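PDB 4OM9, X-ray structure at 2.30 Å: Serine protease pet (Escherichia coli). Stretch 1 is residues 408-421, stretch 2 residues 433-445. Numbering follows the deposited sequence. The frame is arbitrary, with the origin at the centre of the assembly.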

# COMPACT_ATOMS: atom_id res chain seq x y z
N LEU A 408 10.56 20.62 -12.21
CA LEU A 408 10.01 21.71 -13.00
C LEU A 408 10.46 23.06 -12.50
O LEU A 408 10.44 23.31 -11.30
CB LEU A 408 8.49 21.64 -13.00
CG LEU A 408 7.93 20.27 -13.35
CD1 LEU A 408 6.44 20.33 -13.59
CD2 LEU A 408 8.63 19.73 -14.57
N ASN A 409 10.87 23.95 -13.41
CA ASN A 409 11.30 25.29 -13.02
C ASN A 409 10.98 26.34 -14.08
O ASN A 409 11.77 27.24 -14.34
CB ASN A 409 12.79 25.30 -12.72
CG ASN A 409 13.23 26.51 -11.92
OD1 ASN A 409 12.60 26.88 -10.93
ND2 ASN A 409 14.30 27.15 -12.36
N ALA A 410 9.81 26.21 -14.71
CA ALA A 410 9.35 27.16 -15.72
C ALA A 410 7.93 26.77 -16.06
O ALA A 410 7.50 25.70 -15.67
CB ALA A 410 10.26 27.15 -16.98
N GLU A 411 7.20 27.61 -16.77
CA GLU A 411 5.82 27.29 -17.14
C GLU A 411 5.81 26.30 -18.29
O GLU A 411 6.62 26.42 -19.20
CB GLU A 411 5.03 28.54 -17.52
CG GLU A 411 5.18 29.72 -16.57
CD GLU A 411 4.18 29.69 -15.41
OE1 GLU A 411 3.04 30.21 -15.58
OE2 GLU A 411 4.56 29.17 -14.34
N ASN A 412 4.92 25.31 -18.22
CA ASN A 412 4.75 24.34 -19.30
C ASN A 412 6.07 23.66 -19.70
O ASN A 412 6.37 23.49 -20.88
CB ASN A 412 4.12 25.03 -20.51
CG ASN A 412 3.26 24.09 -21.33
OD1 ASN A 412 2.54 23.24 -20.78
ND2 ASN A 412 3.32 24.23 -22.65
N ALA A 413 6.86 23.30 -18.70
CA ALA A 413 8.17 22.68 -18.91
C ALA A 413 8.11 21.24 -19.41
O ALA A 413 9.05 20.79 -20.01
CB ALA A 413 8.99 22.74 -17.64
N LEU A 414 7.02 20.52 -19.14
CA LEU A 414 6.91 19.14 -19.59
C LEU A 414 6.46 19.10 -21.04
O LEU A 414 6.30 20.15 -21.66
CB LEU A 414 5.97 18.32 -18.69
CG LEU A 414 6.65 17.70 -17.46
CD1 LEU A 414 5.63 17.01 -16.49
CD2 LEU A 414 7.81 16.73 -17.82
N GLY A 415 6.26 17.89 -21.57
CA GLY A 415 6.02 17.69 -22.98
C GLY A 415 4.57 17.52 -23.39
O GLY A 415 3.66 17.77 -22.61
N GLU A 416 4.36 17.08 -24.62
CA GLU A 416 3.01 16.95 -25.18
C GLU A 416 2.49 15.52 -25.05
O GLU A 416 3.24 14.61 -24.72
CB GLU A 416 3.01 17.35 -26.66
CG GLU A 416 3.62 18.74 -26.92
CD GLU A 416 3.68 19.10 -28.40
OE1 GLU A 416 3.94 20.28 -28.71
OE2 GLU A 416 3.47 18.20 -29.25
N GLY A 417 1.19 15.35 -25.33
CA GLY A 417 0.57 14.04 -25.31
C GLY A 417 -0.03 13.64 -23.98
O GLY A 417 0.12 14.33 -22.97
N ASP A 418 -0.73 12.51 -23.96
CA ASP A 418 -1.39 12.04 -22.75
C ASP A 418 -0.48 11.94 -21.52
O ASP A 418 -0.93 12.14 -20.39
CB ASP A 418 -2.03 10.68 -23.02
CG ASP A 418 -3.06 10.76 -24.14
OD1 ASP A 418 -3.46 11.88 -24.50
OD2 ASP A 418 -3.46 9.69 -24.64
N TYR A 419 0.81 11.64 -21.72
CA TYR A 419 1.68 11.43 -20.58
C TYR A 419 2.58 12.62 -20.26
O TYR A 419 3.47 12.49 -19.42
CB TYR A 419 2.54 10.17 -20.80
CG TYR A 419 1.74 8.99 -21.31
CD1 TYR A 419 0.89 8.26 -20.47
CD2 TYR A 419 1.79 8.62 -22.64
CE1 TYR A 419 0.15 7.19 -20.95
CE2 TYR A 419 1.05 7.56 -23.13
CZ TYR A 419 0.23 6.85 -22.29
OH TYR A 419 -0.48 5.79 -22.80
N ALA A 420 2.34 13.77 -20.88
CA ALA A 420 3.17 14.97 -20.66
C ALA A 420 4.64 14.66 -20.93
O ALA A 420 5.54 15.26 -20.33
CB ALA A 420 2.98 15.50 -19.25
N GLY A 421 4.87 13.69 -21.81
CA GLY A 421 6.20 13.36 -22.27
C GLY A 421 7.20 12.93 -21.22
O GLY A 421 8.39 13.20 -21.37
N LEU A 433 7.13 18.97 -8.89
CA LEU A 433 6.36 19.99 -9.60
C LEU A 433 6.82 21.36 -9.17
O LEU A 433 6.57 22.34 -9.86
CB LEU A 433 4.85 19.84 -9.35
CG LEU A 433 4.23 18.49 -9.72
CD1 LEU A 433 2.74 18.51 -9.52
CD2 LEU A 433 4.54 18.10 -11.13
N ASN A 434 7.47 21.42 -8.01
CA ASN A 434 8.16 22.63 -7.58
C ASN A 434 7.30 23.90 -7.68
O ASN A 434 7.72 24.92 -8.23
CB ASN A 434 9.44 22.79 -8.41
CG ASN A 434 10.30 23.94 -7.93
OD1 ASN A 434 10.28 24.28 -6.74
ND2 ASN A 434 11.04 24.57 -8.86
N GLY A 435 6.08 23.83 -7.14
CA GLY A 435 5.20 24.99 -7.14
C GLY A 435 4.35 25.14 -8.39
O GLY A 435 3.44 25.96 -8.42
N HIS A 436 4.65 24.35 -9.43
CA HIS A 436 3.89 24.39 -10.68
C HIS A 436 2.72 23.40 -10.67
O HIS A 436 2.75 22.39 -9.96
CB HIS A 436 4.81 24.08 -11.87
CG HIS A 436 5.94 25.05 -12.01
ND1 HIS A 436 5.81 26.26 -12.67
CD2 HIS A 436 7.22 25.00 -11.58
CE1 HIS A 436 6.96 26.91 -12.63
NE2 HIS A 436 7.84 26.16 -11.97
N ASN A 437 1.68 23.71 -11.45
CA ASN A 437 0.55 22.81 -11.66
C ASN A 437 0.80 22.00 -12.92
O ASN A 437 1.21 22.55 -13.94
CB ASN A 437 -0.77 23.59 -11.79
CG ASN A 437 -1.08 24.48 -10.57
OD1 ASN A 437 -0.72 24.17 -9.43
ND2 ASN A 437 -1.78 25.59 -10.81
N GLN A 438 0.58 20.70 -12.87
CA GLN A 438 0.76 19.86 -14.05
C GLN A 438 -0.42 18.92 -14.25
O GLN A 438 -0.97 18.37 -13.31
CB GLN A 438 2.05 19.04 -13.96
CG GLN A 438 2.24 18.10 -15.17
CD GLN A 438 2.58 18.85 -16.48
OE1 GLN A 438 3.41 19.77 -16.47
NE2 GLN A 438 1.96 18.45 -17.59
N THR A 439 -0.78 18.76 -15.52
CA THR A 439 -1.90 17.92 -15.91
C THR A 439 -1.43 16.74 -16.71
O THR A 439 -0.62 16.89 -17.62
CB THR A 439 -2.91 18.71 -16.76
OG1 THR A 439 -3.37 19.85 -16.03
CG2 THR A 439 -4.07 17.81 -17.18
N PHE A 440 -1.93 15.56 -16.37
CA PHE A 440 -1.74 14.38 -17.18
C PHE A 440 -3.11 13.80 -17.53
O PHE A 440 -4.00 13.70 -16.68
CB PHE A 440 -0.92 13.30 -16.46
CG PHE A 440 0.40 13.76 -15.90
CD1 PHE A 440 0.46 14.47 -14.71
CD2 PHE A 440 1.60 13.37 -16.51
CE1 PHE A 440 1.67 14.84 -14.17
CE2 PHE A 440 2.82 13.73 -15.97
CZ PHE A 440 2.85 14.48 -14.80
N LYS A 441 -3.28 13.40 -18.78
CA LYS A 441 -4.31 12.45 -19.10
C LYS A 441 -4.00 11.14 -18.34
O LYS A 441 -4.88 10.52 -17.76
CB LYS A 441 -4.34 12.23 -20.61
CG LYS A 441 -5.57 11.53 -21.14
CD LYS A 441 -6.49 12.51 -21.87
CE LYS A 441 -7.41 11.74 -22.81
NZ LYS A 441 -7.95 10.48 -22.18
N LYS A 442 -2.71 10.76 -18.35
CA LYS A 442 -2.20 9.55 -17.69
C LYS A 442 -0.73 9.73 -17.28
O LYS A 442 0.07 10.24 -18.07
CB LYS A 442 -2.33 8.32 -18.61
CG LYS A 442 -3.71 7.70 -18.65
CD LYS A 442 -3.75 6.44 -19.50
CE LYS A 442 -3.73 6.75 -21.00
NZ LYS A 442 -4.28 5.62 -21.80
N ILE A 443 -0.37 9.32 -16.06
CA ILE A 443 1.04 9.26 -15.71
C ILE A 443 1.62 7.92 -16.13
O ILE A 443 1.10 6.88 -15.74
CB ILE A 443 1.30 9.42 -14.21
CG1 ILE A 443 0.68 10.69 -13.68
CG2 ILE A 443 2.80 9.40 -13.95
CD1 ILE A 443 0.13 10.53 -12.23
N ALA A 444 2.70 7.95 -16.91
CA ALA A 444 3.31 6.70 -17.37
C ALA A 444 4.38 6.18 -16.40
O ALA A 444 5.59 6.36 -16.63
CB ALA A 444 3.88 6.88 -18.75
N ALA A 445 3.91 5.50 -15.35
CA ALA A 445 4.75 5.00 -14.28
C ALA A 445 4.60 3.50 -14.25
O ALA A 445 3.47 3.04 -14.35
CB ALA A 445 4.32 5.61 -12.95
O HOH W 1 13.23 26.58 -8.05
O HOH W 2 3.18 26.99 -13.68
O HOH W 3 4.13 21.09 -18.92
O HOH W 4 2.89 19.23 -20.35
O HOH W 5 -6.70 9.46 -25.14
O HOH W 6 3.81 10.53 -17.63

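Residues 433-445 meet residues 408-421 through two direct hydrogen bonds, several apolar contacts and a series of bridging waters, burying 792 Å² in all. Leu433 opens the contact. Its CA-to-CB bond points away from the other stretch, yet CD2 lies 3.8 Å from Leu408 CD1, so the two leucines still pack against each other. Leu433 also begins a type I' turn that ends at His436, closed by a hydrogen bond from His436 N to Leu433 O (2.8 Å).

Within this turn Asn434 points toward the other stretch, and its ND2 donates to Leu408 O at 2.8 Å with a nearly straight N-H...O angle of 158°. A water extends the link, accepting from Asn434 ND2 (3.1 Å) and donating to Asn409 OD1 (3.0 Å). Gly435 follows with phi/psi of 87/-11, where a CB would be jammed against the preceding carbonyl oxygen.

His436 settles into the bend of residues 408-411. Ala410 O lies over one face of the imidazole, 3.3 Å from His436 CE1, whereas Leu408 O and Glu411 OE2 sit at the ring edge. Glu411 starts out away from the contact, but its side chain turns back, and a water joins the two residues, 2.7 Å from Glu411 OE2 and 2.9 Å from His436 ND1.

Gln438 uses both ends of its amide. OE1 accepts from a water (2.9 Å) that in turn accepts from Leu414 N (3.0 Å). NE2 donates to Thr439 O within its own stretch (3.0 Å) and to a second water (3.0 Å), which donates to Gly415 O (2.8 Å). Beyond it, Phe440 brings the end of its ring back to the other stretch: CZ is 4.1 Å from Leu414 CD1, CE2 is 3.7 Å from Ala420 CB, and Tyr419 O approaches the ring edge.

At Lys441 the backbones draw close, its CA lying 4.7 Å from Asp418 CA. Its CB meets Asp418 CB at 3.7 Å before the rest of the side chain leads away. The second direct hydrogen bond follows, from Lys442 N to Asp418 O (3.0 Å, 160°). Lys442 O then receives a CA-H...O contact from Tyr419 CA (3.2 Å, 158° at the hydrogen), so both polar backbone atoms of Lys442 engage the Gly417-Ala420 turn.

Ala444 completes the contact. Its CB packs 3.7 Å from Tyr419 CD1, and its N donates to a water (2.9 Å) that donates to Tyr419 O (2.7 Å), tying the same tyrosine by ring and backbone.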